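Local coordinates for protein methyltransferase type 12 (Clostridium thermocellum, PDB 3JWG) that probably methylates the 2'-hydroxyl of the 3'-terminal nucleotide of small RNAs with S-adenosyl-L-methionine as donor, this chain being its C-terminal methyltransferase domain, at residues A[41-46]-A[105-110]; A[20-25]-A[51-56]. All coordinates share one frame; numbering follows the deposited sequence.

Contact 1 (A[41-46]-A[105-110]). With MG (magnesium ion), chain B.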
ATOM      1  N   GLY A  41       9.366   5.904   1.811  1.00 26.45           N
ATOM      2  CA  GLY A  41       8.379   6.901   2.189  1.00 24.34           C
ATOM      3  C   GLY A  41       7.849   7.806   1.092  1.00 24.46           C
ATOM      4  O   GLY A  41       7.435   8.933   1.367  1.00 24.04           O
ATOM      5  N   ASN A  42       7.839   7.324  -0.145  1.00 22.70           N
ATOM      6  CA  ASN A  42       7.346   8.143  -1.247  1.00 24.03           C
ATOM      7  C   ASN A  42       5.893   8.548  -1.058  1.00 21.83           C
ATOM      8  O   ASN A  42       5.515   9.678  -1.379  1.00 22.60           O
ATOM      9  CB  ASN A  42       7.535   7.419  -2.580  1.00 25.30           C
ATOM     10  CG  ASN A  42       8.992   7.283  -2.956  1.00 29.57           C
ATOM     11  OD1 ASN A  42       9.774   8.213  -2.769  1.00 32.00           O
ATOM     12  ND2 ASN A  42       9.367   6.129  -3.495  1.00 30.18           N
ATOM     13  N   LEU A  43       5.080   7.637  -0.531  1.00 20.44           N
ATOM     14  CA  LEU A  43       3.672   7.936  -0.285  1.00 19.57           C
ATOM     15  C   LEU A  43       3.568   8.887   0.911  1.00 20.48           C
ATOM     16  O   LEU A  43       2.754   9.819   0.920  1.00 19.46           O
ATOM     17  CB  LEU A  43       2.892   6.656   0.014  1.00 18.42           C
ATOM     18  CG  LEU A  43       1.407   6.888   0.315  1.00 20.12           C
ATOM     19  CD1 LEU A  43       0.722   7.454  -0.923  1.00 19.49           C
ATOM     20  CD2 LEU A  43       0.752   5.583   0.751  1.00 17.73           C
ATOM     21  N   LEU A  44       4.400   8.644   1.920  1.00 20.97           N
ATOM     22  CA  LEU A  44       4.421   9.480   3.115  1.00 23.05           C
ATOM     23  C   LEU A  44       4.622  10.946   2.733  1.00 22.17           C
ATOM     24  O   LEU A  44       3.940  11.826   3.256  1.00 23.17           O
ATOM     25  CB  LEU A  44       5.547   9.025   4.050  1.00 24.31           C
ATOM     26  CG  LEU A  44       5.300   7.874   5.033  1.00 26.95           C
ATOM     27  CD1 LEU A  44       4.375   6.834   4.452  1.00 26.67           C
ATOM     28  CD2 LEU A  44       6.635   7.265   5.407  1.00 26.71           C
ATOM     29  N   SER A  45       5.557  11.201   1.822  1.00 24.29           N
ATOM     30  CA  SER A  45       5.839  12.564   1.372  1.00 25.40           C
ATOM     31  C   SER A  45       4.591  13.242   0.828  1.00 25.30           C
ATOM     32  O   SER A  45       4.299  14.390   1.170  1.00 24.68           O
ATOM     33  CB  SER A  45       6.910  12.572   0.274  1.00 25.71           C
ATOM     34  OG  SER A  45       8.112  11.978   0.713  1.00 32.81           O
ATOM     35  N   LEU A  46       3.861  12.535  -0.034  1.00 25.83           N
ATOM     36  CA  LEU A  46       2.648  13.080  -0.635  1.00 25.89           C
ATOM     37  C   LEU A  46       1.546  13.328   0.386  1.00 25.32           C
ATOM     38  O   LEU A  46       0.794  14.296   0.278  1.00 25.66           O
ATOM     39  CB  LEU A  46       2.112  12.143  -1.725  1.00 25.06           C
ATOM     40  CG  LEU A  46       2.925  11.952  -3.009  1.00 26.73           C
ATOM     41  CD1 LEU A  46       2.134  11.058  -3.951  1.00 23.66           C
ATOM     42  CD2 LEU A  46       3.206  13.294  -3.674  1.00 25.13           C
ATOM     43  N   ALA A 105      -7.451   4.158   7.504  1.00 12.77           N
ATOM     44  CA  ALA A 105      -7.136   3.415   6.293  1.00 15.12           C
ATOM     45  C   ALA A 105      -5.712   2.895   6.306  1.00 15.76           C
ATOM     46  O   ALA A 105      -4.829   3.484   6.938  1.00 15.26           O
ATOM     47  CB  ALA A 105      -7.339   4.309   5.065  1.00 15.13           C
ATOM     48  N   ALA A 106      -5.502   1.785   5.607  1.00 13.69           N
ATOM     49  CA  ALA A 106      -4.182   1.191   5.485  1.00 14.96           C
ATOM     50  C   ALA A 106      -3.892   1.095   3.991  1.00 14.07           C
ATOM     51  O   ALA A 106      -4.780   0.770   3.195  1.00 15.94           O
ATOM     52  CB  ALA A 106      -4.151  -0.205   6.118  1.00 13.37           C
ATOM     53  N   THR A 107      -2.661   1.408   3.613  1.00 14.29           N
ATOM     54  CA  THR A 107      -2.245   1.327   2.218  1.00 15.62           C
ATOM     55  C   THR A 107      -1.172   0.240   2.120  1.00 15.38           C
ATOM     56  O   THR A 107      -0.328   0.091   3.011  1.00 16.29           O
ATOM     57  CB  THR A 107      -1.690   2.679   1.708  1.00 15.77           C
ATOM     58  OG1 THR A 107      -0.633   3.116   2.566  1.00 18.28           O
ATOM     59  CG2 THR A 107      -2.796   3.744   1.698  1.00 16.40           C
ATOM     60  N   VAL A 108      -1.222  -0.515   1.030  1.00 13.79           N
ATOM     61  CA  VAL A 108      -0.314  -1.625   0.784  1.00 14.86           C
ATOM     62  C   VAL A 108       0.158  -1.513  -0.663  1.00 15.46           C
ATOM     63  O   VAL A 108      -0.537  -1.935  -1.585  1.00 16.55           O
ATOM     64  CB  VAL A 108      -1.066  -2.963   0.980  1.00 13.54           C
ATOM     65  CG1 VAL A 108      -0.121  -4.139   0.803  1.00 14.97           C
ATOM     66  CG2 VAL A 108      -1.716  -2.986   2.364  1.00 14.47           C
ATOM     67  N   ILE A 109       1.335  -0.929  -0.855  1.00 16.17           N
ATOM     68  CA  ILE A 109       1.877  -0.728  -2.191  1.00 19.00           C
ATOM     69  C   ILE A 109       3.190  -1.487  -2.375  1.00 19.13           C
ATOM     70  O   ILE A 109       4.100  -1.371  -1.564  1.00 19.73           O
ATOM     71  CB  ILE A 109       2.115   0.777  -2.442  1.00 19.58           C
ATOM     72  CG1 ILE A 109       0.840   1.555  -2.110  1.00 20.04           C
ATOM     73  CG2 ILE A 109       2.549   1.011  -3.890  1.00 22.30           C
ATOM     74  CD1 ILE A 109       1.005   3.055  -2.144  1.00 22.02           C
ATOM     75  N   GLU A 110       3.273  -2.273  -3.444  1.00 20.59           N
ATOM     76  CA  GLU A 110       4.468  -3.059  -3.738  1.00 23.47           C
ATOM     77  C   GLU A 110       4.873  -3.946  -2.565  1.00 22.20           C
ATOM     78  O   GLU A 110       6.028  -3.948  -2.125  1.00 23.84           O
ATOM     79  CB  GLU A 110       5.613  -2.126  -4.134  1.00 28.24           C
ATOM     80  CG  GLU A 110       5.236  -1.213  -5.295  1.00 35.73           C
ATOM     81  CD  GLU A 110       6.389  -0.359  -5.785  1.00 40.37           C
ATOM     82  OE1 GLU A 110       7.063   0.284  -4.948  1.00 42.98           O
ATOM     83  OE2 GLU A 110       6.612  -0.324  -7.012  1.00 43.08           O
TER
HETATM   84 MG    MG B 220       4.799   0.358  -0.166  1.00 24.24          MG
HETATM   85  O   HOH W   1       2.854   0.045   1.226  1.00 15.00           O
HETATM   86  O   HOH W   2       4.308   2.853   0.002  1.00 17.75           O
HETATM   87  O   HOH W   3       6.607   1.383  -1.626  1.00 36.50           O

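Contact 2 (A[20-25]-A[51-56])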
ATOM      1  N   THR A  20      -2.879   8.762  -7.022  1.00 17.49           N
ATOM      2  CA  THR A  20      -4.180   8.108  -7.082  1.00 18.10           C
ATOM      3  C   THR A  20      -4.534   7.561  -5.699  1.00 16.73           C
ATOM      4  O   THR A  20      -5.668   7.682  -5.248  1.00 15.30           O
ATOM      5  CB  THR A  20      -4.174   6.942  -8.082  1.00 20.46           C
ATOM      6  OG1 THR A  20      -3.919   7.443  -9.402  1.00 23.06           O
ATOM      7  CG2 THR A  20      -5.509   6.223  -8.056  1.00 21.94           C
ATOM      8  N   VAL A  21      -3.562   6.943  -5.035  1.00 15.84           N
ATOM      9  CA  VAL A  21      -3.797   6.413  -3.696  1.00 15.29           C
ATOM     10  C   VAL A  21      -4.228   7.542  -2.758  1.00 13.95           C
ATOM     11  O   VAL A  21      -5.189   7.401  -2.006  1.00 14.02           O
ATOM     12  CB  VAL A  21      -2.529   5.750  -3.118  1.00 16.88           C
ATOM     13  CG1 VAL A  21      -2.804   5.262  -1.707  1.00 14.31           C
ATOM     14  CG2 VAL A  21      -2.097   4.581  -4.005  1.00 17.81           C
ATOM     15  N   VAL A  22      -3.514   8.664  -2.808  1.00 13.18           N
ATOM     16  CA  VAL A  22      -3.840   9.810  -1.961  1.00 15.12           C
ATOM     17  C   VAL A  22      -5.274  10.288  -2.206  1.00 16.21           C
ATOM     18  O   VAL A  22      -6.020  10.560  -1.262  1.00 16.90           O
ATOM     19  CB  VAL A  22      -2.859  10.980  -2.222  1.00 15.38           C
ATOM     20  CG1 VAL A  22      -3.239  12.193  -1.374  1.00 16.70           C
ATOM     21  CG2 VAL A  22      -1.435  10.533  -1.899  1.00 15.90           C
ATOM     22  N   ALA A  23      -5.656  10.387  -3.477  1.00 17.21           N
ATOM     23  CA  ALA A  23      -6.998  10.837  -3.841  1.00 16.66           C
ATOM     24  C   ALA A  23      -8.064   9.896  -3.300  1.00 15.43           C
ATOM     25  O   ALA A  23      -9.109  10.341  -2.827  1.00 15.25           O
ATOM     26  CB  ALA A  23      -7.124  10.957  -5.364  1.00 14.38           C
ATOM     27  N   VAL A  24      -7.814   8.592  -3.367  1.00 14.66           N
ATOM     28  CA  VAL A  24      -8.789   7.640  -2.847  1.00 15.17           C
ATOM     29  C   VAL A  24      -8.963   7.863  -1.342  1.00 15.46           C
ATOM     30  O   VAL A  24     -10.091   7.919  -0.837  1.00 16.03           O
ATOM     31  CB  VAL A  24      -8.355   6.177  -3.114  1.00 15.46           C
ATOM     32  CG1 VAL A  24      -9.302   5.213  -2.406  1.00 12.14           C
ATOM     33  CG2 VAL A  24      -8.366   5.903  -4.612  1.00 16.07           C
ATOM     34  N   LEU A  25      -7.845   7.996  -0.632  1.00 16.27           N
ATOM     35  CA  LEU A  25      -7.874   8.230   0.812  1.00 16.38           C
ATOM     36  C   LEU A  25      -8.693   9.484   1.131  1.00 17.92           C
ATOM     37  O   LEU A  25      -9.564   9.476   2.008  1.00 17.05           O
ATOM     38  CB  LEU A  25      -6.448   8.394   1.335  1.00 14.83           C
ATOM     39  CG  LEU A  25      -5.601   7.120   1.244  1.00 15.21           C
ATOM     40  CD1 LEU A  25      -4.147   7.433   1.520  1.00 15.19           C
ATOM     41  CD2 LEU A  25      -6.143   6.100   2.236  1.00 13.05           C
ATOM     42  N   LYS A  51      -2.835  18.732   4.287  1.00 32.66           N
ATOM     43  CA  LYS A  51      -3.138  18.959   5.703  1.00 31.99           C
ATOM     44  C   LYS A  51      -4.306  18.161   6.285  1.00 29.43           C
ATOM     45  O   LYS A  51      -4.469  18.110   7.504  1.00 27.77           O
ATOM     46  CB  LYS A  51      -3.386  20.451   5.960  1.00 35.96           C
ATOM     47  CG  LYS A  51      -4.669  20.981   5.334  1.00 39.96           C
ATOM     48  CD  LYS A  51      -5.015  22.367   5.856  1.00 42.90           C
ATOM     49  CE  LYS A  51      -6.308  22.879   5.236  1.00 43.97           C
ATOM     50  NZ  LYS A  51      -6.732  24.181   5.827  1.00 45.84           N
ATOM     51  N   SER A  52      -5.121  17.546   5.434  1.00 27.19           N
ATOM     52  CA  SER A  52      -6.253  16.776   5.932  1.00 24.40           C
ATOM     53  C   SER A  52      -5.794  15.516   6.658  1.00 23.18           C
ATOM     54  O   SER A  52      -6.519  14.979   7.491  1.00 24.68           O
ATOM     55  CB  SER A  52      -7.201  16.393   4.785  1.00 25.62           C
ATOM     56  OG  SER A  52      -6.598  15.469   3.892  1.00 25.10           O
ATOM     57  N   PHE A  53      -4.591  15.044   6.348  1.00 22.13           N
ATOM     58  CA  PHE A  53      -4.074  13.841   6.995  1.00 23.66           C
ATOM     59  C   PHE A  53      -3.428  14.193   8.335  1.00 24.51           C
ATOM     60  O   PHE A  53      -2.334  14.749   8.387  1.00 27.06           O
ATOM     61  CB  PHE A  53      -3.089  13.140   6.056  1.00 22.22           C
ATOM     62  CG  PHE A  53      -3.723  12.687   4.766  1.00 21.90           C
ATOM     63  CD1 PHE A  53      -4.694  11.693   4.770  1.00 19.66           C
ATOM     64  CD2 PHE A  53      -3.400  13.304   3.560  1.00 21.96           C
ATOM     65  CE1 PHE A  53      -5.342  11.318   3.589  1.00 23.35           C
ATOM     66  CE2 PHE A  53      -4.041  12.939   2.371  1.00 22.35           C
ATOM     67  CZ  PHE A  53      -5.017  11.943   2.385  1.00 20.55           C
ATOM     68  N   GLU A  54      -4.123  13.853   9.417  1.00 23.64           N
ATOM     69  CA  GLU A  54      -3.666  14.165  10.768  1.00 25.16           C
ATOM     70  C   GLU A  54      -2.559  13.260  11.291  1.00 24.49           C
ATOM     71  O   GLU A  54      -1.651  13.722  11.983  1.00 24.98           O
ATOM     72  CB  GLU A  54      -4.859  14.137  11.726  1.00 26.28           C
ATOM     73  CG  GLU A  54      -6.033  15.001  11.262  1.00 33.88           C
ATOM     74  CD  GLU A  54      -7.063  15.234  12.355  1.00 38.53           C
ATOM     75  OE1 GLU A  54      -6.679  15.756  13.425  1.00 42.87           O
ATOM     76  OE2 GLU A  54      -8.251  14.906  12.149  1.00 41.47           O
ATOM     77  N   GLN A  55      -2.641  11.973  10.971  1.00 23.03           N
ATOM     78  CA  GLN A  55      -1.632  11.016  11.411  1.00 21.53           C
ATOM     79  C   GLN A  55      -1.199  10.210  10.205  1.00 19.59           C
ATOM     80  O   GLN A  55      -2.028   9.633   9.507  1.00 17.51           O
ATOM     81  CB  GLN A  55      -2.198  10.085  12.485  1.00 23.97           C
ATOM     82  CG  GLN A  55      -1.224   9.006  12.968  1.00 31.05           C
ATOM     83  CD  GLN A  55       0.074   9.582  13.503  1.00 35.36           C
ATOM     84  OE1 GLN A  55       0.064  10.547  14.272  1.00 37.90           O
ATOM     85  NE2 GLN A  55       1.201   8.988  13.109  1.00 34.58           N
ATOM     86  N   ILE A  56       0.105  10.188   9.974  1.00 18.40           N
ATOM     87  CA  ILE A  56       0.705   9.476   8.855  1.00 18.14           C
ATOM     88  C   ILE A  56       1.759   8.546   9.436  1.00 19.43           C
ATOM     89  O   ILE A  56       2.752   9.001  10.002  1.00 20.06           O
ATOM     90  CB  ILE A  56       1.370  10.475   7.890  1.00 17.74           C
ATOM     91  CG1 ILE A  56       0.292  11.381   7.277  1.00 18.09           C
ATOM     92  CG2 ILE A  56       2.179   9.729   6.828  1.00 20.94           C
ATOM     93  CD1 ILE A  56       0.842  12.644   6.637  1.00 18.92           C
TER

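Contact 1 (A[41-46]-A[105-110])
Beside the magnesium site of the Rossmann-like methyltransferase domain, Leu43 of helix 42-48 meets Thr107 and Ile109 of strand 105-109 through a single methyl, CD2. With CG anti to the backbone N (chi1 179°), the Leu43 side chain extends toward the sheet. It reaches Thr107 tip to tip, CD2 lying 3.4 Å from Thr107 OG1, a methyl against a hydroxyl oxygen whose polar partner is Asp35 OD1 on the adjacent strand 32-36. The same CD2 stands 3.9 Å from Ile109 CD1, in an apolar contact where the two side chains cross at about a right angle. Thr107 and Ile109, two apart on the strand, both reach this one methyl, from separate directions, and all three residues are buried. While the Ile109 side chain faces the helix, its carbonyl O binds the magnesium at 2.3 Å. Three waters and the carbonyl O of Gly37 are further ligands, and Ile109 N donates to one of them, water 1, at 2.8 Å. At the start of the helix, Gly41 O accepts both Ser45 N and, at 3.2 Å, Ser45 OG, which sits above the carbonyl plane. The glycine-rich loop after strand 32-36 leads into helix 42-48 against a sheet of order 3-2-1-4-5-7-6, as in class I S-adenosylmethionine-dependent methyltransferases.

Contact 2 (A[20-25]-A[51-56])
The Phe53 ring meets Val22 and Leu25 of helix 13-27 in the Rossmann-like fold: from the turn that leads into strand 55-60, it reaches the side of that helix. Val22 CG1 touches Phe53 CE2 at 3.9 Å. Leu25 uses CB rather than its branched end, placed 3.9 Å from Phe53 CE1 and 4.0 Å from CZ, so the outer end of the ring lies against two residues three apart on the helix, both on one side of the ring plane. Both approaches are oblique to the ring, and the side-chain contacts are apolar; the backbone carbonyl O of Val22 also comes within 4.0 Å of Phe53 CZ. Phe53 CG lies anti to its own carbonyl carbon (chi1 -62°), which carries the ring out from the turn to the helix. In Val22, by contrast, CG1 is the methyl anti to the backbone N, and this branch is the one that touches the ring.

Farther out, each side has further partners. Leu47 of helix 42-48 also packs on Phe53, and Leu25 reaches on to Thr107 of strand 105-109 and to Ile137. Phe53 O accepts from the Arg85 side chain through NH2, and the backbone of Gln55, at the start of the strand, bonds to Lys31 and Val33. Ser52 immediately precedes the aromatic residue and is hydrogen-bonded through OG to Asp50 OD1; that same OG lies over the centre of the Phe53 face opposite Val22 and Leu25, 3.8 Å above the ring plane.

Both contacts are buried, though Val22 of contact 2 is partly exposed, and contact 1 lies nearer the middle of the chain, its centre about 5 Å from the chain centre against about 12 Å for contact 2. They touch directly, with centres about 9 Å apart: Val22 CG2 packs on Leu43 CD1 at 3.9 Å, and Leu25 CD2 on Ala105 CB at 3.6 Å. Helix 13-27 therefore joins the two, its residues lying against both helix 42-48 and strand 105-109. Chemistry follows position. Contact 1 sets a methyl against a hydroxyl as well as a methyl, beside magnesium and waters, whereas contact 2 sets an aromatic ring among aliphatic groups, the Leu25 side chain being about 12 Å from the magnesium.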